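Local coordinates for F-BAR domain only protein 1 (Danio rerio, PDB 5JP2) that probably acts early in clathrin-mediated endocytosis, its mu homology domain binding a peptide of Eps15, and may regulate Bmp signalling through receptor endocytosis, at residues 18-22 against 47-52; 22-28 against 41-47. All coordinates share one frame. Residue numbers count along the deposited sequence, not the author numbering.

Interaction 1 (18-22 against 47-52)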
ATOM      1  N   PRO B  18      -5.943   1.865 -24.824  1.00 41.77           N
ATOM      2  CA  PRO B  18      -5.644   2.204 -23.429  1.00 43.30           C
ATOM      3  C   PRO B  18      -5.544   0.991 -22.516  1.00 35.91           C
ATOM      4  O   PRO B  18      -6.309   0.032 -22.635  1.00 36.02           O
ATOM      5  CB  PRO B  18      -6.841   3.069 -23.035  1.00 32.05           C
ATOM      6  CG  PRO B  18      -7.978   2.449 -23.810  1.00 35.10           C
ATOM      7  CD  PRO B  18      -7.384   1.997 -25.121  1.00 40.49           C
ATOM      8  N   VAL B  19      -4.613   1.064 -21.559  1.00 36.71           N
ATOM      9  CA  VAL B  19      -4.584   0.161 -20.416  1.00 30.72           C
ATOM     10  C   VAL B  19      -4.401   1.000 -19.162  1.00 33.62           C
ATOM     11  O   VAL B  19      -4.018   2.166 -19.221  1.00 46.89           O
ATOM     12  CB  VAL B  19      -3.476  -0.919 -20.508  1.00 31.27           C
ATOM     13  CG1 VAL B  19      -3.650  -1.779 -21.750  1.00 30.28           C
ATOM     14  CG2 VAL B  19      -2.092  -0.310 -20.462  1.00 23.92           C
ATOM     15  N   ALA B  20      -4.684   0.394 -18.015  1.00 38.01           N
ATOM     16  CA  ALA B  20      -4.517   1.048 -16.730  1.00 39.13           C
ATOM     17  C   ALA B  20      -3.765   0.139 -15.763  1.00 35.58           C
ATOM     18  O   ALA B  20      -3.874  -1.084 -15.828  1.00 38.91           O
ATOM     19  CB  ALA B  20      -5.869   1.437 -16.142  1.00 42.57           C
ATOM     20  N   ALA B  21      -3.005   0.757 -14.863  1.00 34.93           N
ATOM     21  CA  ALA B  21      -2.193   0.058 -13.878  1.00 26.38           C
ATOM     22  C   ALA B  21      -2.628   0.438 -12.464  1.00 31.90           C
ATOM     23  O   ALA B  21      -3.194   1.508 -12.242  1.00 35.35           O
ATOM     24  CB  ALA B  21      -0.715   0.376 -14.060  1.00 32.87           C
ATOM     25  N   ALA B  22      -2.389  -0.461 -11.511  1.00 25.51           N
ATOM     26  CA  ALA B  22      -2.648  -0.185 -10.103  1.00 23.58           C
ATOM     27  C   ALA B  22      -1.499  -0.726  -9.277  1.00 26.10           C
ATOM     28  O   ALA B  22      -1.133  -1.894  -9.405  1.00 34.11           O
ATOM     29  CB  ALA B  22      -3.967  -0.791  -9.621  1.00 20.61           C
ATOM     30  N   LEU B  47       1.446  -5.183  -8.412  1.00 36.25           N
ATOM     31  CA  LEU B  47       1.168  -4.442  -9.637  1.00 29.74           C
ATOM     32  C   LEU B  47       0.112  -5.163 -10.458  1.00 26.22           C
ATOM     33  O   LEU B  47       0.328  -6.289 -10.900  1.00 31.89           O
ATOM     34  CB  LEU B  47       2.431  -4.256 -10.464  1.00 25.52           C
ATOM     35  CG  LEU B  47       2.274  -3.564 -11.812  1.00 30.73           C
ATOM     36  CD1 LEU B  47       1.779  -2.148 -11.665  1.00 28.55           C
ATOM     37  CD2 LEU B  47       3.593  -3.571 -12.534  1.00 39.25           C
ATOM     38  N   THR B  48      -1.018  -4.517 -10.659  1.00 24.91           N
ATOM     39  CA  THR B  48      -2.099  -5.059 -11.458  1.00 24.30           C
ATOM     40  C   THR B  48      -2.274  -4.195 -12.706  1.00 29.35           C
ATOM     41  O   THR B  48      -2.047  -2.988 -12.676  1.00 29.22           O
ATOM     42  CB  THR B  48      -3.390  -5.121 -10.632  1.00 27.32           C
ATOM     43  OG1 THR B  48      -3.242  -6.105  -9.614  1.00 45.37           O
ATOM     44  CG2 THR B  48      -4.564  -5.495 -11.464  1.00 29.03           C
ATOM     45  N   MET B  49      -2.633  -4.818 -13.823  1.00 34.11           N
ATOM     46  CA  MET B  49      -2.958  -4.068 -15.022  1.00 24.21           C
ATOM     47  C   MET B  49      -4.368  -4.410 -15.469  1.00 28.79           C
ATOM     48  O   MET B  49      -4.788  -5.561 -15.399  1.00 36.69           O
ATOM     49  CB  MET B  49      -1.970  -4.325 -16.141  1.00 29.02           C
ATOM     50  CG  MET B  49      -2.254  -3.479 -17.351  1.00 39.05           C
ATOM     51  SD  MET B  49      -1.006  -3.552 -18.613  1.00 44.22           S
ATOM     52  CE  MET B  49       0.315  -2.640 -17.876  1.00 28.88           C
ATOM     53  N   SER B  50      -5.101  -3.390 -15.899  1.00 35.34           N
ATOM     54  CA  SER B  50      -6.488  -3.524 -16.311  1.00 31.69           C
ATOM     55  C   SER B  50      -6.619  -3.294 -17.815  1.00 33.35           C
ATOM     56  O   SER B  50      -5.900  -2.484 -18.399  1.00 27.21           O
ATOM     57  CB  SER B  50      -7.362  -2.540 -15.542  1.00 30.99           C
ATOM     58  OG  SER B  50      -8.726  -2.809 -15.757  1.00 44.98           O
ATOM     59  N   PHE B  51      -7.535  -4.029 -18.439  1.00 32.27           N
ATOM     60  CA  PHE B  51      -7.763  -3.979 -19.870  1.00 32.07           C
ATOM     61  C   PHE B  51      -9.230  -3.709 -20.171  1.00 33.48           C
ATOM     62  O   PHE B  51     -10.109  -4.323 -19.569  1.00 34.92           O
ATOM     63  CB  PHE B  51      -7.360  -5.286 -20.556  1.00 39.13           C
ATOM     64  CG  PHE B  51      -5.897  -5.555 -20.541  1.00 28.15           C
ATOM     65  CD1 PHE B  51      -5.285  -6.088 -19.431  1.00 27.83           C
ATOM     66  CD2 PHE B  51      -5.135  -5.288 -21.644  1.00 23.28           C
ATOM     67  CE1 PHE B  51      -3.949  -6.333 -19.432  1.00 28.34           C
ATOM     68  CE2 PHE B  51      -3.805  -5.530 -21.640  1.00 26.69           C
ATOM     69  CZ  PHE B  51      -3.206  -6.054 -20.530  1.00 25.48           C
ATOM     70  N   PRO B  52      -9.516  -2.848 -21.139  1.00 40.17           N
ATOM     71  CA  PRO B  52     -10.914  -2.573 -21.475  1.00 39.53           C
ATOM     72  C   PRO B  52     -11.518  -3.756 -22.201  1.00 35.07           C
ATOM     73  O   PRO B  52     -10.854  -4.420 -22.992  1.00 43.58           O
ATOM     74  CB  PRO B  52     -10.825  -1.340 -22.376  1.00 34.10           C
ATOM     75  CG  PRO B  52      -9.464  -1.368 -22.928  1.00 39.60           C
ATOM     76  CD  PRO B  52      -8.583  -1.999 -21.893  1.00 34.82           C
TER
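Two antiparallel hydrogen-bonded pairs carry this contact. A20 N donates to S50 O at 3.1 Å, and S50 N returns a short 2.6 Å bond to A20 O; at the next such pair A22 N meets T48 O at 2.8 Å and T48 N meets A22 O at 2.9 Å. Between them A21 and M49 form a non-hydrogen-bonded pair, their CA atoms 4.3 Å apart, with M49 CA 3.2 Å from A20 O in a CA-H...O contact. The ladder belongs to the first hairpin of the mu homology domain, at the end remote from its turn. On the face carrying A21 and M49, V19 CG2 packs 3.9 Å from M49 SD and V19 CG1 3.8 Å from F51 CE2, while L68 covers M49 and F51. The face with A20, A22 and S50 meets the bound Eps15 peptide, where the hydroxyl of S50 is hydrogen-bonded to N127. At the strand ends the proline rings touch, P18 CG lying 4.2 Å from P52 CG; the peptide packs on both.

Interaction 2 (22-28 against 41-47)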
ATOM      1  N   ALA B  22      -2.389  -0.461 -11.511  1.00 25.51           N
ATOM      2  CA  ALA B  22      -2.648  -0.185 -10.103  1.00 23.58           C
ATOM      3  C   ALA B  22      -1.499  -0.726  -9.277  1.00 26.10           C
ATOM      4  O   ALA B  22      -1.133  -1.894  -9.405  1.00 34.11           O
ATOM      5  CB  ALA B  22      -3.967  -0.791  -9.621  1.00 20.61           C
ATOM      6  N   ILE B  23      -0.943   0.136  -8.440  1.00 42.73           N
ATOM      7  CA  ILE B  23       0.157  -0.186  -7.547  1.00 25.69           C
ATOM      8  C   ILE B  23      -0.412  -0.154  -6.141  1.00 34.31           C
ATOM      9  O   ILE B  23      -0.880   0.893  -5.693  1.00 32.43           O
ATOM     10  CB  ILE B  23       1.318   0.805  -7.702  1.00 26.89           C
ATOM     11  CG1 ILE B  23       1.902   0.749  -9.106  1.00 27.54           C
ATOM     12  CG2 ILE B  23       2.389   0.546  -6.694  1.00 35.19           C
ATOM     13  CD1 ILE B  23       2.985   1.765  -9.342  1.00 33.50           C
ATOM     14  N   THR B  24      -0.396  -1.299  -5.462  1.00 34.12           N
ATOM     15  CA  THR B  24      -0.960  -1.462  -4.131  1.00 23.07           C
ATOM     16  C   THR B  24       0.140  -1.919  -3.182  1.00 26.35           C
ATOM     17  O   THR B  24       0.864  -2.861  -3.488  1.00 37.11           O
ATOM     18  CB  THR B  24      -2.090  -2.474  -4.155  1.00 26.45           C
ATOM     19  OG1 THR B  24      -3.032  -2.076  -5.145  1.00 32.40           O
ATOM     20  CG2 THR B  24      -2.777  -2.533  -2.834  1.00 29.45           C
ATOM     21  N   GLU B  25       0.287  -1.240  -2.053  1.00 26.37           N
ATOM     22  CA  GLU B  25       1.370  -1.544  -1.132  1.00 30.87           C
ATOM     23  C   GLU B  25       0.868  -1.625   0.300  1.00 26.34           C
ATOM     24  O   GLU B  25       0.078  -0.790   0.725  1.00 31.10           O
ATOM     25  CB  GLU B  25       2.488  -0.509  -1.247  1.00 24.41           C
ATOM     26  CG  GLU B  25       3.280  -0.676  -2.498  1.00 27.53           C
ATOM     27  CD  GLU B  25       4.471   0.216  -2.574  1.00 29.77           C
ATOM     28  OE1 GLU B  25       4.705   0.974  -1.635  1.00 34.99           O
ATOM     29  OE2 GLU B  25       5.174   0.176  -3.591  1.00 35.25           O
ATOM     30  N   TYR B  26       1.295  -2.652   1.023  1.00 29.65           N
ATOM     31  CA  TYR B  26       1.054  -2.776   2.453  1.00 22.04           C
ATOM     32  C   TYR B  26       2.361  -2.644   3.223  1.00 28.65           C
ATOM     33  O   TYR B  26       3.411  -3.100   2.779  1.00 29.48           O
ATOM     34  CB  TYR B  26       0.392  -4.099   2.800  1.00 30.96           C
ATOM     35  CG  TYR B  26      -1.000  -4.197   2.286  1.00 33.05           C
ATOM     36  CD1 TYR B  26      -2.066  -3.729   3.027  1.00 38.21           C
ATOM     37  CD2 TYR B  26      -1.254  -4.739   1.046  1.00 38.67           C
ATOM     38  CE1 TYR B  26      -3.346  -3.810   2.539  1.00 51.68           C
ATOM     39  CE2 TYR B  26      -2.519  -4.829   0.556  1.00 31.86           C
ATOM     40  CZ  TYR B  26      -3.564  -4.364   1.299  1.00 42.55           C
ATOM     41  OH  TYR B  26      -4.835  -4.469   0.795  1.00 56.75           O
ATOM     42  N   ILE B  27       2.302  -2.005   4.382  1.00 29.69           N
ATOM     43  CA  ILE B  27       3.505  -1.761   5.153  1.00 20.57           C
ATOM     44  C   ILE B  27       3.336  -2.300   6.565  1.00 30.53           C
ATOM     45  O   ILE B  27       2.349  -2.009   7.247  1.00 25.87           O
ATOM     46  CB  ILE B  27       3.898  -0.269   5.155  1.00 24.93           C
ATOM     47  CG1 ILE B  27       5.205  -0.085   5.926  1.00 26.19           C
ATOM     48  CG2 ILE B  27       2.782   0.611   5.675  1.00 32.86           C
ATOM     49  CD1 ILE B  27       5.871   1.226   5.728  1.00 29.93           C
ATOM     50  N   ASN B  28       4.297  -3.108   6.985  1.00 31.24           N
ATOM     51  CA  ASN B  28       4.408  -3.580   8.351  1.00 22.82           C
ATOM     52  C   ASN B  28       5.604  -2.889   8.981  1.00 19.20           C
ATOM     53  O   ASN B  28       6.623  -2.682   8.330  1.00 24.60           O
ATOM     54  CB  ASN B  28       4.585  -5.093   8.405  1.00 30.84           C
ATOM     55  CG  ASN B  28       3.322  -5.843   8.080  1.00 24.72           C
ATOM     56  OD1 ASN B  28       2.229  -5.318   8.194  1.00 48.19           O
ATOM     57  ND2 ASN B  28       3.466  -7.098   7.743  1.00 38.67           N
ATOM     58  N   VAL B  41      11.042  -2.227   8.987  1.00 24.98           N
ATOM     59  CA  VAL B  41       9.986  -1.955   8.021  1.00 27.09           C
ATOM     60  C   VAL B  41       9.963  -3.034   6.936  1.00 27.22           C
ATOM     61  O   VAL B  41      11.008  -3.388   6.385  1.00 35.00           O
ATOM     62  CB  VAL B  41      10.165  -0.561   7.396  1.00 27.86           C
ATOM     63  CG1 VAL B  41       9.108  -0.324   6.345  1.00 26.88           C
ATOM     64  CG2 VAL B  41      10.075   0.490   8.457  1.00 21.89           C
ATOM     65  N   LYS B  42       8.768  -3.533   6.614  1.00 28.55           N
ATOM     66  CA  LYS B  42       8.547  -4.416   5.468  1.00 27.11           C
ATOM     67  C   LYS B  42       7.377  -3.921   4.617  1.00 26.12           C
ATOM     68  O   LYS B  42       6.240  -3.855   5.088  1.00 32.60           O
ATOM     69  CB  LYS B  42       8.280  -5.859   5.906  1.00 29.85           C
ATOM     70  CG  LYS B  42       8.245  -6.822   4.719  1.00 36.81           C
ATOM     71  CD  LYS B  42       7.985  -8.262   5.100  1.00 32.34           C
ATOM     72  CE  LYS B  42       6.549  -8.478   5.488  1.00 36.28           C
ATOM     73  NZ  LYS B  42       6.163  -9.900   5.427  1.00 50.60           N
ATOM     74  N   ILE B  43       7.644  -3.615   3.355  1.00 27.92           N
ATOM     75  CA  ILE B  43       6.613  -3.224   2.403  1.00 31.02           C
ATOM     76  C   ILE B  43       6.375  -4.365   1.430  1.00 31.95           C
ATOM     77  O   ILE B  43       7.323  -4.937   0.891  1.00 35.54           O
ATOM     78  CB  ILE B  43       7.001  -1.939   1.657  1.00 30.53           C
ATOM     79  CG1 ILE B  43       7.197  -0.800   2.649  1.00 37.27           C
ATOM     80  CG2 ILE B  43       5.939  -1.586   0.660  1.00 38.05           C
ATOM     81  CD1 ILE B  43       7.986   0.313   2.107  1.00 24.60           C
ATOM     82  N   THR B  44       5.113  -4.679   1.196  1.00 34.15           N
ATOM     83  CA  THR B  44       4.715  -5.691   0.238  1.00 37.92           C
ATOM     84  C   THR B  44       3.810  -5.066  -0.813  1.00 30.76           C
ATOM     85  O   THR B  44       2.833  -4.394  -0.487  1.00 32.00           O
ATOM     86  CB  THR B  44       4.003  -6.821   0.943  1.00 35.32           C
ATOM     87  OG1 THR B  44       4.879  -7.343   1.944  1.00 40.03           O
ATOM     88  CG2 THR B  44       3.701  -7.903  -0.038  1.00 33.24           C
ATOM     89  N   GLY B  45       4.144  -5.274  -2.074  1.00 28.97           N
ATOM     90  CA  GLY B  45       3.439  -4.580  -3.127  1.00 30.45           C
ATOM     91  C   GLY B  45       2.927  -5.503  -4.201  1.00 31.35           C
ATOM     92  O   GLY B  45       3.420  -6.614  -4.387  1.00 29.05           O
ATOM     93  N   ASP B  46       1.955  -4.986  -4.948  1.00 28.46           N
ATOM     94  CA  ASP B  46       1.313  -5.695  -6.039  1.00 25.83           C
ATOM     95  C   ASP B  46       1.099  -4.745  -7.211  1.00 29.21           C
ATOM     96  O   ASP B  46       0.613  -3.634  -7.025  1.00 31.76           O
ATOM     97  CB  ASP B  46      -0.018  -6.277  -5.595  1.00 33.59           C
ATOM     98  CG  ASP B  46      -0.906  -6.619  -6.764  1.00 61.01           C
ATOM     99  OD1 ASP B  46      -1.770  -5.788  -7.096  1.00 93.15           O
ATOM    100  OD2 ASP B  46      -0.745  -7.703  -7.364  1.00 80.17           O
ATOM    101  N   LEU B  47       1.446  -5.183  -8.412  1.00 36.25           N
ATOM    102  CA  LEU B  47       1.168  -4.442  -9.637  1.00 29.74           C
ATOM    103  C   LEU B  47       0.112  -5.163 -10.458  1.00 26.22           C
ATOM    104  O   LEU B  47       0.328  -6.289 -10.900  1.00 31.89           O
ATOM    105  CB  LEU B  47       2.431  -4.256 -10.464  1.00 25.52           C
ATOM    106  CG  LEU B  47       2.274  -3.564 -11.812  1.00 30.73           C
ATOM    107  CD1 LEU B  47       1.779  -2.148 -11.665  1.00 28.55           C
ATOM    108  CD2 LEU B  47       3.593  -3.571 -12.534  1.00 39.25           C
TER
HETATM  109  O   HOH W   1      -2.458  -3.369  -7.266  1.00 39.27           O
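N28 and K42, the residues with the most surface covered here, pair at the turn-proximal end of the contact. Their backbones form a complete antiparallel hydrogen-bonded pair, N28 N to K42 O at 2.8 Å and K42 N to N28 O at 2.9 Å. Above it the side chains lie side by side on one face, N28 ND2 4.1 Å from K42 CE, a loose contact without a side-chain hydrogen bond. Two further pairs of the same kind, Y26 with T44 and T24 with D46, continue this regular ladder of the first hairpin of the mu homology domain.

D46, with nearly as much area covered, forms with T24 the hydrogen-bonded pair farthest from the turn in this contact. T24 N donates to D46 O at 3.0 Å and D46 N to T24 O at 2.8 Å, but their side chains are bridged by a water hydrogen-bonded to T24 OG1 and D46 OD1, 2.5 Å from each, and to A22 O at 2.9 Å. D46 also forms a salt bridge to K132 on the next strand.

On the reverse face I27 CD1 reaches V41 CG1 at 3.6 Å and I27 CG1 lies 3.9 Å from I43 CG1. Between this cluster and the I23–L47 pair, E25 stands opposite G45, with E25 CG 4.0 Å from G45 CA; its carboxyl group is hydrogen-bonded to S255 and Y133. The ladder thus separates two unlike surfaces: one is polar and hydrated beside T24 and D46, whereas the other is largely apolar, with the buried carboxyl group of E25 met by the hydroxyls of S255 and Y133.

Overall arrangement
From the N terminus, strand 17-31 enters through 18-22 and runs on as 22-28; the chain then turns and comes back along strand 39-52, first through 41-47 and then through 47-52. Interaction 2 closes the shorter loop, with 12 residues between its segments, and is nested inside the 24-residue loop closed by interaction 1. The two share A22 and L47, and their centres lie about 17 Å apart along one hairpin. Within the large mixed sheet this hairpin lies between strands 266-283 and 125-137, linking the C-terminal strand to the middle of the chain. Interaction 1 holds the outlying end and most of the hairpin's peptide contacts, which reach the start of interaction 2, nearer the chain centre.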